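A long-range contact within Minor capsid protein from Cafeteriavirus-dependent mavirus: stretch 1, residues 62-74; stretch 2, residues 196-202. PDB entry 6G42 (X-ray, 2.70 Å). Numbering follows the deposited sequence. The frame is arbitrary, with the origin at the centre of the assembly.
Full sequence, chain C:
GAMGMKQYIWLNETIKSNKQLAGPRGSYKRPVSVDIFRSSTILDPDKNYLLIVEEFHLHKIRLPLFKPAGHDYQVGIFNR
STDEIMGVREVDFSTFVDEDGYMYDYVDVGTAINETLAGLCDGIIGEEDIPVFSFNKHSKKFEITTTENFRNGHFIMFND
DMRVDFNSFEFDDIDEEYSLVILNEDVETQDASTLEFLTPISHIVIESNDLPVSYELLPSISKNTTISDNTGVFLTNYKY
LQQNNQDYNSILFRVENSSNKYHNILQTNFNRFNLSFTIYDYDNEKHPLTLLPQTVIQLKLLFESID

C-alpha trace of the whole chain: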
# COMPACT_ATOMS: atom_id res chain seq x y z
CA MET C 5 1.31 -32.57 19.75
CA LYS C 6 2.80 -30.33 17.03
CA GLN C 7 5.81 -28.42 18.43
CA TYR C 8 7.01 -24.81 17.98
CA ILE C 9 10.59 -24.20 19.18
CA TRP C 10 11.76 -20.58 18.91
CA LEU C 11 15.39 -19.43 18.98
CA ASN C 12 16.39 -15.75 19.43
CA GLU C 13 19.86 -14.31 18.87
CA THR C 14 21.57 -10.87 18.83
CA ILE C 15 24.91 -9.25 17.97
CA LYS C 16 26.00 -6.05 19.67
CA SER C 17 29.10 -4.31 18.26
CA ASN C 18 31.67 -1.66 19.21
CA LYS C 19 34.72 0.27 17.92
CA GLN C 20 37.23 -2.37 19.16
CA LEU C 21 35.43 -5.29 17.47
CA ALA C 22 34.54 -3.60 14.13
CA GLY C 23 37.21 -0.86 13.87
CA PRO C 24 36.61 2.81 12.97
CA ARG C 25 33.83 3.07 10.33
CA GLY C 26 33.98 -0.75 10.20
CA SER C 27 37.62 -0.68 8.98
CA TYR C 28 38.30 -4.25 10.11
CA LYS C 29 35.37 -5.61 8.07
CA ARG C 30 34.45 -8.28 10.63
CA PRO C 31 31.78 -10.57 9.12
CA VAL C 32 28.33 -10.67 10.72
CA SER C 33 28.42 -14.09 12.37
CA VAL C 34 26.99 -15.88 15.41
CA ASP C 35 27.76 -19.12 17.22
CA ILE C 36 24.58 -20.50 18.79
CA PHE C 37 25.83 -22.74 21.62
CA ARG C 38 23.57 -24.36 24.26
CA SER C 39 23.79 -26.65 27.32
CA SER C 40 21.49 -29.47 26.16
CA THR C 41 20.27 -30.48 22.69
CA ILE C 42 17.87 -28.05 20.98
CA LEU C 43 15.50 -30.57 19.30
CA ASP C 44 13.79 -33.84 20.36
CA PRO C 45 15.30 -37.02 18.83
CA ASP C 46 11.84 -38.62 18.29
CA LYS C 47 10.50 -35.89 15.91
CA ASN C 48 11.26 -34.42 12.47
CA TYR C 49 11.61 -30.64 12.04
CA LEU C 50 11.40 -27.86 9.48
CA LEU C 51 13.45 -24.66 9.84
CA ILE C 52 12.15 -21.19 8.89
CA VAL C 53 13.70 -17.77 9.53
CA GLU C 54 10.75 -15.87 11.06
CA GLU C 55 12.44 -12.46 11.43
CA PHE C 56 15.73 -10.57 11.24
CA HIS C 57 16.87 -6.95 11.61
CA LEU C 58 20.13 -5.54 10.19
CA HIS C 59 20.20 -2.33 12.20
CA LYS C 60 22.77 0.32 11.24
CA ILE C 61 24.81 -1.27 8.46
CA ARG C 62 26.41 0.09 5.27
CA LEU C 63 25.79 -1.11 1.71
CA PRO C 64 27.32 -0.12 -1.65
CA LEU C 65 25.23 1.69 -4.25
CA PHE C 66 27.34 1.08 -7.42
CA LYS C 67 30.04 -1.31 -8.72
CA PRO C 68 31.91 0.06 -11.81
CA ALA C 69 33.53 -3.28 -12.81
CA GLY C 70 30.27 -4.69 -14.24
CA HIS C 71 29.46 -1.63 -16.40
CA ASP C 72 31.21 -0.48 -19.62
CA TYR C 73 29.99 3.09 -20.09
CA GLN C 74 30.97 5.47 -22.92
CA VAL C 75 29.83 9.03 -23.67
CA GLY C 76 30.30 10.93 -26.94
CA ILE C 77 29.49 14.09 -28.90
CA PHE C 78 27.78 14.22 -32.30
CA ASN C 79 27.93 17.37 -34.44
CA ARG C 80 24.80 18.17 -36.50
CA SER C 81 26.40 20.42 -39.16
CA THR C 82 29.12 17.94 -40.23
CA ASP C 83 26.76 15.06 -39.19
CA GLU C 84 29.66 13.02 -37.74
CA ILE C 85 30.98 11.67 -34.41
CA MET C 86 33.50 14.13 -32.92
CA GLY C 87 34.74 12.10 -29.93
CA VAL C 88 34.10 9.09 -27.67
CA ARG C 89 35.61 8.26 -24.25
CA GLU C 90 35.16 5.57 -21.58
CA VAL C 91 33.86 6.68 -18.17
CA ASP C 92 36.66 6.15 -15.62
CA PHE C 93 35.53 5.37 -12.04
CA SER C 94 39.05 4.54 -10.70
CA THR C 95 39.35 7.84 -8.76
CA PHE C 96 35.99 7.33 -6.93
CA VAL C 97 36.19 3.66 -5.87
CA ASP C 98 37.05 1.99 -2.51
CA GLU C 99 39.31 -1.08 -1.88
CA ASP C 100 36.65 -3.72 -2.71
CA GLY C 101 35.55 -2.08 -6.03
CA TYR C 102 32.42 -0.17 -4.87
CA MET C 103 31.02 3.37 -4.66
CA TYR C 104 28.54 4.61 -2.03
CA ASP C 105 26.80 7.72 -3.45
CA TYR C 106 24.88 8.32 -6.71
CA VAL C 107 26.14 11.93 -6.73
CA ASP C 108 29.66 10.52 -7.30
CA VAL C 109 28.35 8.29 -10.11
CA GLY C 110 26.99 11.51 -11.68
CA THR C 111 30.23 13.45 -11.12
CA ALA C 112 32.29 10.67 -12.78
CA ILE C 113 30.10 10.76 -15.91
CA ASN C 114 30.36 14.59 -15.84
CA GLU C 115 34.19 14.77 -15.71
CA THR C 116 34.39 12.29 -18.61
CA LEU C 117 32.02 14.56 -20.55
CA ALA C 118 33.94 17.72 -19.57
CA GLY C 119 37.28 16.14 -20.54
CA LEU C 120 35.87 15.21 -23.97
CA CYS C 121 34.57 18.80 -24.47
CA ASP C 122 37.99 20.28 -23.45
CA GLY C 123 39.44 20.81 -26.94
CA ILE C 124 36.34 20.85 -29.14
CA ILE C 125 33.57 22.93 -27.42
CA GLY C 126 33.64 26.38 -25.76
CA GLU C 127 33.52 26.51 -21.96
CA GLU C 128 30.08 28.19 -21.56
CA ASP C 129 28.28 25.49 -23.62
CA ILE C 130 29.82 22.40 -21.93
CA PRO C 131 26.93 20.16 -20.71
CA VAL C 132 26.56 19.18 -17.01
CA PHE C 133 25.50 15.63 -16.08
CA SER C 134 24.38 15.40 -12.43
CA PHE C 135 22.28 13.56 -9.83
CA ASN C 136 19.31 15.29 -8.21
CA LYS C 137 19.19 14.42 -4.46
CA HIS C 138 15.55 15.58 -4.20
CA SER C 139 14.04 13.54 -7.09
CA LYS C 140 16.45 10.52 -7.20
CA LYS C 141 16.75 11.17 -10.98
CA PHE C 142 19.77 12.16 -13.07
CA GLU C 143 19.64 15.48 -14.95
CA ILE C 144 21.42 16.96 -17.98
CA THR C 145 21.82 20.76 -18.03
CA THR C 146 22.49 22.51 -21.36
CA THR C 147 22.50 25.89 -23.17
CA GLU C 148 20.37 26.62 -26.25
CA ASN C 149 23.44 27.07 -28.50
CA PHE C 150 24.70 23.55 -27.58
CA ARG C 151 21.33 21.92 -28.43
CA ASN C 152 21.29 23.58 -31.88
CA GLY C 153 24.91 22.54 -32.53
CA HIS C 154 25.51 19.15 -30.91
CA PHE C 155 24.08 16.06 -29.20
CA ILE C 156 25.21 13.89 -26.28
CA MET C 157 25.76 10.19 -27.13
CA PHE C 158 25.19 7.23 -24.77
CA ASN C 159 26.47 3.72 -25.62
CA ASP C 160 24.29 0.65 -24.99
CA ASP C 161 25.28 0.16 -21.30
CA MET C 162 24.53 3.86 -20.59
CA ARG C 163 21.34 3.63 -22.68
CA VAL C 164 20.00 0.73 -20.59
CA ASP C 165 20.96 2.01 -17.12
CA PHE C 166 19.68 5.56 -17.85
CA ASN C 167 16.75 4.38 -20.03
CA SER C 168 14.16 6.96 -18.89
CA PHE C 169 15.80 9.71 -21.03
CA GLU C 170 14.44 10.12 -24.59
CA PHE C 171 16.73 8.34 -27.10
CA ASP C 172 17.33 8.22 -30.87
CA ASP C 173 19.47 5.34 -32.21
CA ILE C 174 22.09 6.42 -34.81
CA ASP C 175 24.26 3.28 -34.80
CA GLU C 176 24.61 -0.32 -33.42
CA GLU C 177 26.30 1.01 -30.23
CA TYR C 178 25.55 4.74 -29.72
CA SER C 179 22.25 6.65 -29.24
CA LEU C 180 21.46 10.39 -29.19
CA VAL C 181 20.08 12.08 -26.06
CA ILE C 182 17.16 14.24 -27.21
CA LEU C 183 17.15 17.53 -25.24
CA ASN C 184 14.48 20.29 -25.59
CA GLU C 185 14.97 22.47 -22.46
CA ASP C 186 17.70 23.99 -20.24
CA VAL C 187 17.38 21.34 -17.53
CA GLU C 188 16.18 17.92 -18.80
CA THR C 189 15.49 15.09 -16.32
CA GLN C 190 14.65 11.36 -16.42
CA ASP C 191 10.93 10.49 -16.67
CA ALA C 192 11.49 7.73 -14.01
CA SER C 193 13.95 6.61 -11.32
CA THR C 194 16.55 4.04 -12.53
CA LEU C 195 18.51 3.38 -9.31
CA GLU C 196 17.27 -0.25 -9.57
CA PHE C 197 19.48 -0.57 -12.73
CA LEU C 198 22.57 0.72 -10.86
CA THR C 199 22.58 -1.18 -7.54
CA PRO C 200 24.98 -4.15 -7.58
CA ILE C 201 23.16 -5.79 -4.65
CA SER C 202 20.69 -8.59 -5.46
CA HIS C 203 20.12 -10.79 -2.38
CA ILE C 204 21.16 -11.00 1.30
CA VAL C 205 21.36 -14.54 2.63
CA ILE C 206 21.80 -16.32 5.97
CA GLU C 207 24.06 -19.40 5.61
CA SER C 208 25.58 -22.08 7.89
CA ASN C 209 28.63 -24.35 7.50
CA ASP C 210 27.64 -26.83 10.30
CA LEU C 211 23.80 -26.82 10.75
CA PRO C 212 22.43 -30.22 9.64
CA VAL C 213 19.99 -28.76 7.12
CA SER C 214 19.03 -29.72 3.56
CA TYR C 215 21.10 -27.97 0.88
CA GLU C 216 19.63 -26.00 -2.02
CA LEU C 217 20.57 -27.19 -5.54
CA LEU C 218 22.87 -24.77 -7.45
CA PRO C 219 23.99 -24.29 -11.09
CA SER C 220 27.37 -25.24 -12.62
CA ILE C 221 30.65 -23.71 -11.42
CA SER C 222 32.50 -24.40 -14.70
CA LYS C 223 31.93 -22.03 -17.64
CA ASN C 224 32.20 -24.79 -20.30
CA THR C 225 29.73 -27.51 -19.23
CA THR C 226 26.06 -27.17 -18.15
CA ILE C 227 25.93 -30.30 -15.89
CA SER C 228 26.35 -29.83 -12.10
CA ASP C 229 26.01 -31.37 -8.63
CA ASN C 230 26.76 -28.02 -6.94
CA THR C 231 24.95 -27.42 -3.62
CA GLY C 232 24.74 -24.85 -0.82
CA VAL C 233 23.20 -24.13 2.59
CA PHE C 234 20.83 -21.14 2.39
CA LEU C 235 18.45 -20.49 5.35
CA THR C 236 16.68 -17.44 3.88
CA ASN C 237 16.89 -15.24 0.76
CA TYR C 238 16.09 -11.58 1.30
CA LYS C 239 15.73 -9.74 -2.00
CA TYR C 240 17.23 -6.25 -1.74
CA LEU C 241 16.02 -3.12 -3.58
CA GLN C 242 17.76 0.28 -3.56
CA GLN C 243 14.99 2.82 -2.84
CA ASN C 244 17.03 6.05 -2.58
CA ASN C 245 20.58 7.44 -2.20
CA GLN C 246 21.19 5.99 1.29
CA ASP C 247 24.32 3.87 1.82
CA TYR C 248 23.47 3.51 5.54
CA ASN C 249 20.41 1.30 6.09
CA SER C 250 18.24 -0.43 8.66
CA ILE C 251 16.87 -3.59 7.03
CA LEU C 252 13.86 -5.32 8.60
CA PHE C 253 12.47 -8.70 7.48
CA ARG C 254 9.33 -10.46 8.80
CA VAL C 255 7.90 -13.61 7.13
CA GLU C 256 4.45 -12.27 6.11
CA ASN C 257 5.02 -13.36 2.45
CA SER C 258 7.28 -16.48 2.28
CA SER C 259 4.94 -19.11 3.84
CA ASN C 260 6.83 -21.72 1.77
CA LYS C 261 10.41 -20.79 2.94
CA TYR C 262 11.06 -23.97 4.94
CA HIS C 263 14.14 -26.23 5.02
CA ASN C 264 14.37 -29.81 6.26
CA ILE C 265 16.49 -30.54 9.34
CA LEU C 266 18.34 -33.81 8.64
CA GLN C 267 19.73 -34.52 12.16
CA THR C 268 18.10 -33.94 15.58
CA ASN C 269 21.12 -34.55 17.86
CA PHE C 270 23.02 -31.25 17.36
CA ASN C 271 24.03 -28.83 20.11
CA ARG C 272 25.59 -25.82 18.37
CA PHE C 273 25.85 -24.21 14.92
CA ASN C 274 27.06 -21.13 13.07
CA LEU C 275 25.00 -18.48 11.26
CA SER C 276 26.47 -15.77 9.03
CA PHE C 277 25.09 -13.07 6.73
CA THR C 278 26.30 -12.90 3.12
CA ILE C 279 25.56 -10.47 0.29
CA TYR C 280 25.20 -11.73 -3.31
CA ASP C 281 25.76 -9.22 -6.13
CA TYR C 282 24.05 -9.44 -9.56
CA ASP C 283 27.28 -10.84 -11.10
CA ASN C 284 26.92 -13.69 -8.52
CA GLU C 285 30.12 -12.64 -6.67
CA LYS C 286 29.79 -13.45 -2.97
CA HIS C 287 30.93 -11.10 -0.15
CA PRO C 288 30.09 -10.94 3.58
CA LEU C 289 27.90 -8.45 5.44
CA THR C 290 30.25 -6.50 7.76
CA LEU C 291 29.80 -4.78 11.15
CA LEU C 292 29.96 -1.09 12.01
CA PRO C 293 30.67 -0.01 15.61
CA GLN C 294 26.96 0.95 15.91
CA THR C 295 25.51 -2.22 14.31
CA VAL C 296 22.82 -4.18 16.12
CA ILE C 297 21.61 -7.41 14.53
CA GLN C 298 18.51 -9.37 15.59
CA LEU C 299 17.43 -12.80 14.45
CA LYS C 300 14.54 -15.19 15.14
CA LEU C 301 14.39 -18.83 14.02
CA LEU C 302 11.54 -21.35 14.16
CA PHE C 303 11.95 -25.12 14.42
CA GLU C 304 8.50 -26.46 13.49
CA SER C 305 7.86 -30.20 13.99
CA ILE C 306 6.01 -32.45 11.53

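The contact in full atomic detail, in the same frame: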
# COMPACT_ATOMS: atom_id res chain seq x y z
N ARG C 62 26.09 -0.66 6.49
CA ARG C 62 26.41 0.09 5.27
C ARG C 62 26.39 -0.84 4.06
O ARG C 62 26.85 -1.98 4.14
CB ARG C 62 27.78 0.75 5.39
CG ARG C 62 27.91 1.99 4.53
CD ARG C 62 29.34 2.43 4.35
NE ARG C 62 29.43 3.72 3.68
CZ ARG C 62 30.55 4.28 3.23
NH1 ARG C 62 31.73 3.66 3.36
NH2 ARG C 62 30.50 5.47 2.63
N LEU C 63 25.85 -0.35 2.95
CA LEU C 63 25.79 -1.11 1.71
C LEU C 63 26.24 -0.25 0.52
O LEU C 63 25.98 0.95 0.49
CB LEU C 63 24.37 -1.63 1.46
CG LEU C 63 23.82 -2.69 2.43
CD1 LEU C 63 22.36 -2.95 2.12
CD2 LEU C 63 24.61 -3.99 2.36
N PRO C 64 26.93 -0.87 -0.46
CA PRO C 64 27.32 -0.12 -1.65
C PRO C 64 26.16 0.14 -2.59
O PRO C 64 25.22 -0.66 -2.66
CB PRO C 64 28.37 -1.02 -2.31
CG PRO C 64 28.06 -2.40 -1.83
CD PRO C 64 27.52 -2.22 -0.44
N LEU C 65 26.24 1.26 -3.30
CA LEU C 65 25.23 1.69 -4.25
C LEU C 65 25.58 1.40 -5.72
O LEU C 65 24.68 1.32 -6.56
CB LEU C 65 24.96 3.18 -4.08
CG LEU C 65 24.66 3.71 -2.67
CD1 LEU C 65 24.09 5.12 -2.75
CD2 LEU C 65 23.69 2.81 -1.91
N PHE C 66 26.87 1.25 -6.03
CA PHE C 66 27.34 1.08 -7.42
C PHE C 66 28.64 0.27 -7.44
O PHE C 66 29.40 0.28 -6.47
CB PHE C 66 27.55 2.45 -8.06
CG PHE C 66 27.78 2.40 -9.55
CD1 PHE C 66 26.73 2.13 -10.42
CD2 PHE C 66 29.04 2.64 -10.09
CE1 PHE C 66 26.93 2.09 -11.80
CE2 PHE C 66 29.25 2.61 -11.47
CZ PHE C 66 28.20 2.33 -12.32
N LYS C 67 28.87 -0.44 -8.55
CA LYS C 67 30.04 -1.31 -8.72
C LYS C 67 30.54 -1.21 -10.16
O LYS C 67 30.12 -2.00 -11.00
CB LYS C 67 29.66 -2.76 -8.39
CG LYS C 67 30.81 -3.76 -8.44
CD LYS C 67 30.28 -5.17 -8.28
CE LYS C 67 31.39 -6.16 -7.99
NZ LYS C 67 30.82 -7.46 -7.55
N PRO C 68 31.46 -0.26 -10.44
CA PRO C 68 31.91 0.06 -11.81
C PRO C 68 32.44 -1.09 -12.68
O PRO C 68 32.37 -0.98 -13.91
CB PRO C 68 33.04 1.06 -11.57
CG PRO C 68 32.66 1.74 -10.32
CD PRO C 68 32.06 0.67 -9.46
N ALA C 69 32.97 -2.15 -12.07
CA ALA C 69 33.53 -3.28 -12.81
C ALA C 69 32.56 -3.88 -13.83
O ALA C 69 32.93 -4.14 -14.97
CB ALA C 69 34.02 -4.35 -11.85
N GLY C 70 31.31 -4.08 -13.41
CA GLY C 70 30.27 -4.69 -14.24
C GLY C 70 29.71 -3.86 -15.39
O GLY C 70 29.06 -4.42 -16.28
N HIS C 71 29.96 -2.55 -15.37
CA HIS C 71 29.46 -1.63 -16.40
C HIS C 71 30.58 -1.15 -17.33
O HIS C 71 31.70 -0.91 -16.87
CB HIS C 71 28.79 -0.41 -15.76
CG HIS C 71 27.85 -0.75 -14.64
ND1 HIS C 71 26.50 -0.98 -14.83
CD2 HIS C 71 28.07 -0.90 -13.31
CE1 HIS C 71 25.93 -1.25 -13.67
NE2 HIS C 71 26.86 -1.21 -12.73
N ASP C 72 30.27 -1.02 -18.62
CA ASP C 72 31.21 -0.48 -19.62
C ASP C 72 30.59 0.74 -20.30
O ASP C 72 30.10 0.66 -21.42
CB ASP C 72 31.54 -1.55 -20.67
CG ASP C 72 32.25 -2.76 -20.08
OD1 ASP C 72 33.19 -2.59 -19.28
OD2 ASP C 72 31.87 -3.90 -20.44
N TYR C 73 30.62 1.87 -19.60
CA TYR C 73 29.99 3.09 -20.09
C TYR C 73 30.90 3.84 -21.06
O TYR C 73 32.13 3.76 -20.95
CB TYR C 73 29.59 4.02 -18.93
CG TYR C 73 28.52 3.49 -17.97
CD1 TYR C 73 27.62 2.48 -18.35
CD2 TYR C 73 28.39 4.04 -16.70
CE1 TYR C 73 26.66 2.02 -17.46
CE2 TYR C 73 27.42 3.59 -15.81
CZ TYR C 73 26.56 2.57 -16.20
OH TYR C 73 25.60 2.12 -15.32
N GLN C 74 30.28 4.56 -21.99
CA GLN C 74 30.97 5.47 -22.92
C GLN C 74 30.04 6.61 -23.29
O GLN C 74 28.90 6.38 -23.70
CB GLN C 74 31.35 4.77 -24.22
CG GLN C 74 32.44 3.71 -24.12
CD GLN C 74 32.86 3.16 -25.48
OE1 GLN C 74 32.65 3.79 -26.52
NE2 GLN C 74 33.46 1.97 -25.47
N GLU C 196 17.37 1.22 -9.47
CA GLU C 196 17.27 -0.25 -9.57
C GLU C 196 18.20 -0.89 -10.61
O GLU C 196 18.61 -2.03 -10.44
CB GLU C 196 15.80 -0.67 -9.83
CG GLU C 196 15.23 -0.21 -11.16
CD GLU C 196 13.74 -0.48 -11.32
OE1 GLU C 196 13.28 -1.56 -10.93
OE2 GLU C 196 13.04 0.39 -11.88
N PHE C 197 18.52 -0.15 -11.68
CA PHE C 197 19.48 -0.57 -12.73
C PHE C 197 20.96 -0.37 -12.38
O PHE C 197 21.83 -0.82 -13.12
CB PHE C 197 19.21 0.20 -14.04
CG PHE C 197 18.03 -0.30 -14.82
CD1 PHE C 197 16.73 -0.03 -14.39
CD2 PHE C 197 18.21 -1.03 -16.00
CE1 PHE C 197 15.64 -0.49 -15.11
CE2 PHE C 197 17.12 -1.49 -16.72
CZ PHE C 197 15.83 -1.22 -16.27
N LEU C 198 21.22 0.35 -11.29
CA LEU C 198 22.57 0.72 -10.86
C LEU C 198 23.08 -0.08 -9.65
O LEU C 198 24.28 -0.36 -9.56
CB LEU C 198 22.62 2.22 -10.54
CG LEU C 198 22.14 3.19 -11.64
CD1 LEU C 198 22.28 4.63 -11.19
CD2 LEU C 198 22.88 2.99 -12.95
N THR C 199 22.19 -0.42 -8.73
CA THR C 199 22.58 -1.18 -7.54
C THR C 199 23.19 -2.55 -7.90
O THR C 199 22.59 -3.32 -8.65
CB THR C 199 21.41 -1.37 -6.53
OG1 THR C 199 21.87 -2.15 -5.41
CG2 THR C 199 20.19 -2.08 -7.14
N PRO C 200 24.38 -2.85 -7.35
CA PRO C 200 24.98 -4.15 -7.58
C PRO C 200 24.42 -5.24 -6.67
O PRO C 200 24.74 -6.41 -6.87
CB PRO C 200 26.45 -3.90 -7.24
CG PRO C 200 26.39 -2.90 -6.14
CD PRO C 200 25.22 -2.02 -6.46
N ILE C 201 23.61 -4.87 -5.68
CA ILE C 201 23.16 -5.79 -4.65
C ILE C 201 21.83 -6.44 -5.04
O ILE C 201 20.84 -5.75 -5.27
CB ILE C 201 23.03 -5.08 -3.29
CG1 ILE C 201 24.38 -4.44 -2.95
CG2 ILE C 201 22.58 -6.06 -2.19
CD1 ILE C 201 24.43 -3.70 -1.64
N SER C 202 21.84 -7.78 -5.07
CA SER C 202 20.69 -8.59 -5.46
C SER C 202 19.96 -9.19 -4.26
O SER C 202 18.80 -8.88 -4.02
CB SER C 202 21.13 -9.70 -6.41
OG SER C 202 20.09 -10.65 -6.60
O HOH W 1 22.72 -0.64 -3.45

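Pro200, Leu198 and Ile201 supply nearly all of stretch 2's share of this contact, in which two largely irregular segments whose touching residues are at least 125 positions apart in sequence bury 430 Å² without one direct hydrogen bond between them. The backbones come closest at Leu65 and Thr199, whose CA atoms lie 5.1 Å apart. Here the carbonyl of Leu65 serves as a hub: Leu65 O receives a CA-H...O contact from Thr199 CA at 3.4 Å and also lies 3.4 Å from Pro200 CD. Leu65 itself turns its CA-to-CB bond away, so its backbone rather than its side chain makes the approach. Pro200, which covers the most surface, directs its CA-to-CB bond toward stretch 1; it has no amide hydrogen to leave unpaired in this buried place, and it meets stretch 1 through carbon, with Pro200 CB 3.6 Å from Lys67 CB. Lys67 starts toward the proline, but its extended side chain leads the amine away to a hydrogen bond elsewhere in the structure, leaving aliphatic carbon at the contact.

Buried Ile201, with chi1 m and chi2 t, reaches out with its CD1, a purely apolar end that packs 3.7 Å from Leu63 CB and 3.6 Å from Pro64 CD. Its backbone is steadied locally, Ile201 N donating to Thr199 OG1 at 3.2 Å. That same hydroxyl donates to water 1 (Thr199 OG1 to water O, 2.6 Å), which in turn donates to Pro64 O, 2.6 Å from the water O; this bridge gives a polar link beside the apolar packing.

Leu198, also buried, offers branched aliphatic carbon to aromatic residues. Phe66 starts away, but its t rotamer brings the ring back, placing CD1 4.1 Å from Leu198 CB and 3.6 Å from Leu198 O. Tyr73 OH lies 3.7 Å from Leu198 CD2 while hydrogen-bonding elsewhere. His71 approaches more loosely, its ring edge presenting CE1 4.2 Å from Phe197 O.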